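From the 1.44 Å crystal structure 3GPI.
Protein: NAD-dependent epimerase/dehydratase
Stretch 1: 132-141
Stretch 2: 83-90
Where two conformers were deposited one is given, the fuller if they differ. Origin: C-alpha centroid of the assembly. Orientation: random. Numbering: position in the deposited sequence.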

# COMPACT_ATOMS: atom_id res chain seq x y z
N PHE A 132 -11.07 -9.94 -11.21
CA PHE A 132 -10.19 -9.48 -12.26
C PHE A 132 -9.02 -8.68 -11.68
O PHE A 132 -7.87 -8.83 -12.12
CB PHE A 132 -11.07 -8.64 -13.21
CG PHE A 132 -10.39 -8.12 -14.43
CD1 PHE A 132 -9.43 -8.86 -15.11
CD2 PHE A 132 -10.79 -6.88 -14.96
CE1 PHE A 132 -8.82 -8.33 -16.27
CE2 PHE A 132 -10.21 -6.36 -16.15
CZ PHE A 132 -9.21 -7.10 -16.78
N SER A 133 -9.29 -7.84 -10.69
CA SER A 133 -8.23 -7.04 -10.07
C SER A 133 -7.18 -7.92 -9.36
O SER A 133 -5.97 -7.70 -9.49
CB SER A 133 -8.86 -6.04 -9.12
OG SER A 133 -9.86 -5.30 -9.82
N GLY A 134 -7.65 -8.94 -8.66
CA GLY A 134 -6.74 -9.87 -7.99
C GLY A 134 -5.93 -10.68 -8.97
O GLY A 134 -4.72 -10.94 -8.77
N LYS A 135 -6.58 -11.09 -10.06
CA LYS A 135 -5.90 -11.90 -11.06
C LYS A 135 -4.82 -11.06 -11.76
O LYS A 135 -3.71 -11.54 -11.99
CB LYS A 135 -6.91 -12.50 -12.04
CG LYS A 135 -7.76 -13.61 -11.42
CD LYS A 135 -8.86 -14.02 -12.36
CE LYS A 135 -9.59 -15.26 -11.83
NZ LYS A 135 -10.91 -15.40 -12.54
N ARG A 136 -5.17 -9.82 -12.10
CA ARG A 136 -4.24 -8.88 -12.74
C ARG A 136 -3.07 -8.60 -11.80
O ARG A 136 -1.94 -8.45 -12.24
CB ARG A 136 -4.95 -7.57 -13.11
CG ARG A 136 -5.83 -7.66 -14.40
CD ARG A 136 -6.54 -6.34 -14.66
NE ARG A 136 -7.70 -6.12 -13.78
CZ ARG A 136 -8.41 -4.99 -13.72
NH1 ARG A 136 -9.46 -4.90 -12.90
NH2 ARG A 136 -8.10 -3.95 -14.51
N MET A 137 -3.35 -8.52 -10.51
CA MET A 137 -2.30 -8.26 -9.56
C MET A 137 -1.33 -9.42 -9.40
O MET A 137 -0.11 -9.24 -9.39
CB MET A 137 -2.91 -7.91 -8.22
CG MET A 137 -1.92 -7.32 -7.25
SD MET A 137 -0.93 -5.84 -7.78
CE MET A 137 -2.02 -4.58 -7.46
N LEU A 138 -1.87 -10.63 -9.32
CA LEU A 138 -0.99 -11.79 -9.29
C LEU A 138 -0.19 -11.93 -10.61
O LEU A 138 0.96 -12.38 -10.56
CB LEU A 138 -1.75 -13.09 -8.93
CG LEU A 138 -2.32 -13.16 -7.52
CD1 LEU A 138 -3.19 -14.46 -7.42
CD2 LEU A 138 -1.25 -13.11 -6.42
N GLU A 139 -0.77 -11.54 -11.75
CA GLU A 139 -0.05 -11.57 -13.02
C GLU A 139 1.12 -10.58 -13.01
O GLU A 139 2.21 -10.90 -13.51
CB GLU A 139 -1.01 -11.28 -14.17
CG GLU A 139 -0.33 -11.11 -15.51
CD GLU A 139 -1.32 -11.13 -16.63
OE1 GLU A 139 -2.17 -10.22 -16.71
OE2 GLU A 139 -1.22 -12.08 -17.44
N ALA A 140 0.90 -9.38 -12.45
CA ALA A 140 1.97 -8.37 -12.33
C ALA A 140 3.06 -8.88 -11.37
O ALA A 140 4.26 -8.70 -11.66
CB ALA A 140 1.42 -7.01 -11.89
N GLU A 141 2.66 -9.49 -10.26
CA GLU A 141 3.58 -10.05 -9.28
C GLU A 141 4.50 -11.09 -9.89
O GLU A 141 5.70 -11.12 -9.59
CB GLU A 141 2.83 -10.72 -8.12
CG GLU A 141 2.34 -9.79 -7.01
CD GLU A 141 1.77 -10.54 -5.83
OE1 GLU A 141 2.09 -11.72 -5.61
OE2 GLU A 141 1.00 -9.95 -5.06
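Stretch 2 83-90: LSYVEGLR

Stretch 2 approaches the helix 132-141 as an extended segment, with psi near 150° at L83 and S84, that turns at Y85 (phi/psi -99/-31) and goes over into a helix that includes V86 to R90 and continues beyond it. The two helices run in nearly the same direction, their axes crossing at -21° with a closest approach of 8.9 Å. The backbones come nearest at A140 and V86, whose CA atoms are 3.9 Å apart; V86 points its CB at stretch 1, 3.7 Å from A140 CA.

Y85 contributes the largest buried area. With chi1 at -54° (m) and chi2 at 162°, its ring lies back along stretch 1, its hydroxyl reaching the level of S133. R136 CB sits 3.6 Å from the Y85 ring centroid, nearly on the ring normal, in a CH-pi contact. M137 CE approaches Y85 CD1 at 4.1 Å, and A140 CB packs 3.9 Å from Y85 CB.

R136 adopts an m, t, m conformation that carries its guanidinium back toward the N-terminal end of its helix. There R136 NE donates to F132 O (3.2 Å), whereas R136 NH2 donates to L83 O (3.0 Å, 164°), an acceptor lying near the guanidinium plane. Y85 OH lies over one guanidinium face, 3.5 Å from R136 CZ.

V86, with chi1 at 67° (p), places CG1 3.7 Å from E139 CG and CG2 3.4 Å from E139 O. One turn on, L89 (t, p) brings CD2 to 3.1 Å from A140 O, a close approach. A water accepts from V86 N (2.8 Å) and donates to R136 O (2.8 Å) and E139 OE1 (3.1 Å), so that it bridges the backbone of V86 to the helix of stretch 1. S84, chi1 153° (t), precedes the turn into the helix, and its OG accepts a weak capping bond from E87 N (3.5 Å).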

# COMPACT_ATOMS: atom_id res chain seq x y z
N LEU A 83 -7.92 -2.55 -17.77
CA LEU A 83 -6.62 -2.88 -18.37
C LEU A 83 -5.63 -3.66 -17.48
O LEU A 83 -5.72 -3.64 -16.24
CB LEU A 83 -5.94 -1.60 -18.90
N SER A 84 -4.68 -4.34 -18.12
CA SER A 84 -3.69 -5.18 -17.45
C SER A 84 -2.71 -4.36 -16.59
O SER A 84 -2.47 -3.20 -16.91
CB SER A 84 -2.93 -6.01 -18.50
OG SER A 84 -1.62 -6.36 -18.08
N TYR A 85 -2.19 -4.96 -15.52
CA TYR A 85 -1.22 -4.28 -14.62
C TYR A 85 0.21 -4.67 -14.93
O TYR A 85 1.14 -3.89 -14.69
CB TYR A 85 -1.45 -4.62 -13.13
CG TYR A 85 -2.84 -4.41 -12.56
CD1 TYR A 85 -3.21 -5.04 -11.37
CD2 TYR A 85 -3.78 -3.59 -13.19
CE1 TYR A 85 -4.46 -4.86 -10.82
CE2 TYR A 85 -5.05 -3.41 -12.65
CZ TYR A 85 -5.38 -4.05 -11.46
OH TYR A 85 -6.62 -3.88 -10.92
N VAL A 86 0.38 -5.89 -15.42
CA VAL A 86 1.71 -6.46 -15.67
C VAL A 86 2.40 -5.67 -16.80
O VAL A 86 3.62 -5.55 -16.79
CB VAL A 86 1.63 -7.97 -15.99
CG1 VAL A 86 0.93 -8.20 -17.34
CG2 VAL A 86 3.02 -8.63 -15.96
N GLU A 87 1.60 -5.15 -17.73
CA GLU A 87 2.09 -4.33 -18.86
C GLU A 87 2.99 -3.20 -18.38
O GLU A 87 4.13 -3.06 -18.85
CB GLU A 87 0.90 -3.72 -19.63
CG GLU A 87 1.02 -3.78 -21.15
CD GLU A 87 0.57 -5.11 -21.72
OE1 GLU A 87 0.62 -6.13 -20.99
OE2 GLU A 87 0.18 -5.15 -22.91
N GLY A 88 2.45 -2.38 -17.47
CA GLY A 88 3.12 -1.20 -16.94
C GLY A 88 4.44 -1.55 -16.25
O GLY A 88 5.45 -0.82 -16.39
N LEU A 89 4.42 -2.63 -15.48
CA LEU A 89 5.62 -3.12 -14.80
C LEU A 89 6.64 -3.68 -15.79
O LEU A 89 7.85 -3.45 -15.67
CB LEU A 89 5.22 -4.19 -13.77
CG LEU A 89 6.37 -4.91 -13.04
CD1 LEU A 89 7.23 -3.92 -12.20
CD2 LEU A 89 5.83 -6.03 -12.16
N ARG A 90 6.15 -4.43 -16.78
CA ARG A 90 7.04 -4.98 -17.81
C ARG A 90 7.71 -3.86 -18.60
O ARG A 90 8.94 -3.92 -18.81
CB ARG A 90 6.32 -5.96 -18.77
CG ARG A 90 7.29 -6.78 -19.62
CD ARG A 90 6.60 -7.49 -20.78
NE ARG A 90 5.57 -8.42 -20.33
CZ ARG A 90 5.83 -9.61 -19.80
NH1 ARG A 90 7.10 -9.99 -19.65
NH2 ARG A 90 4.84 -10.40 -19.41
O HOH W 1 -1.75 -7.67 -14.94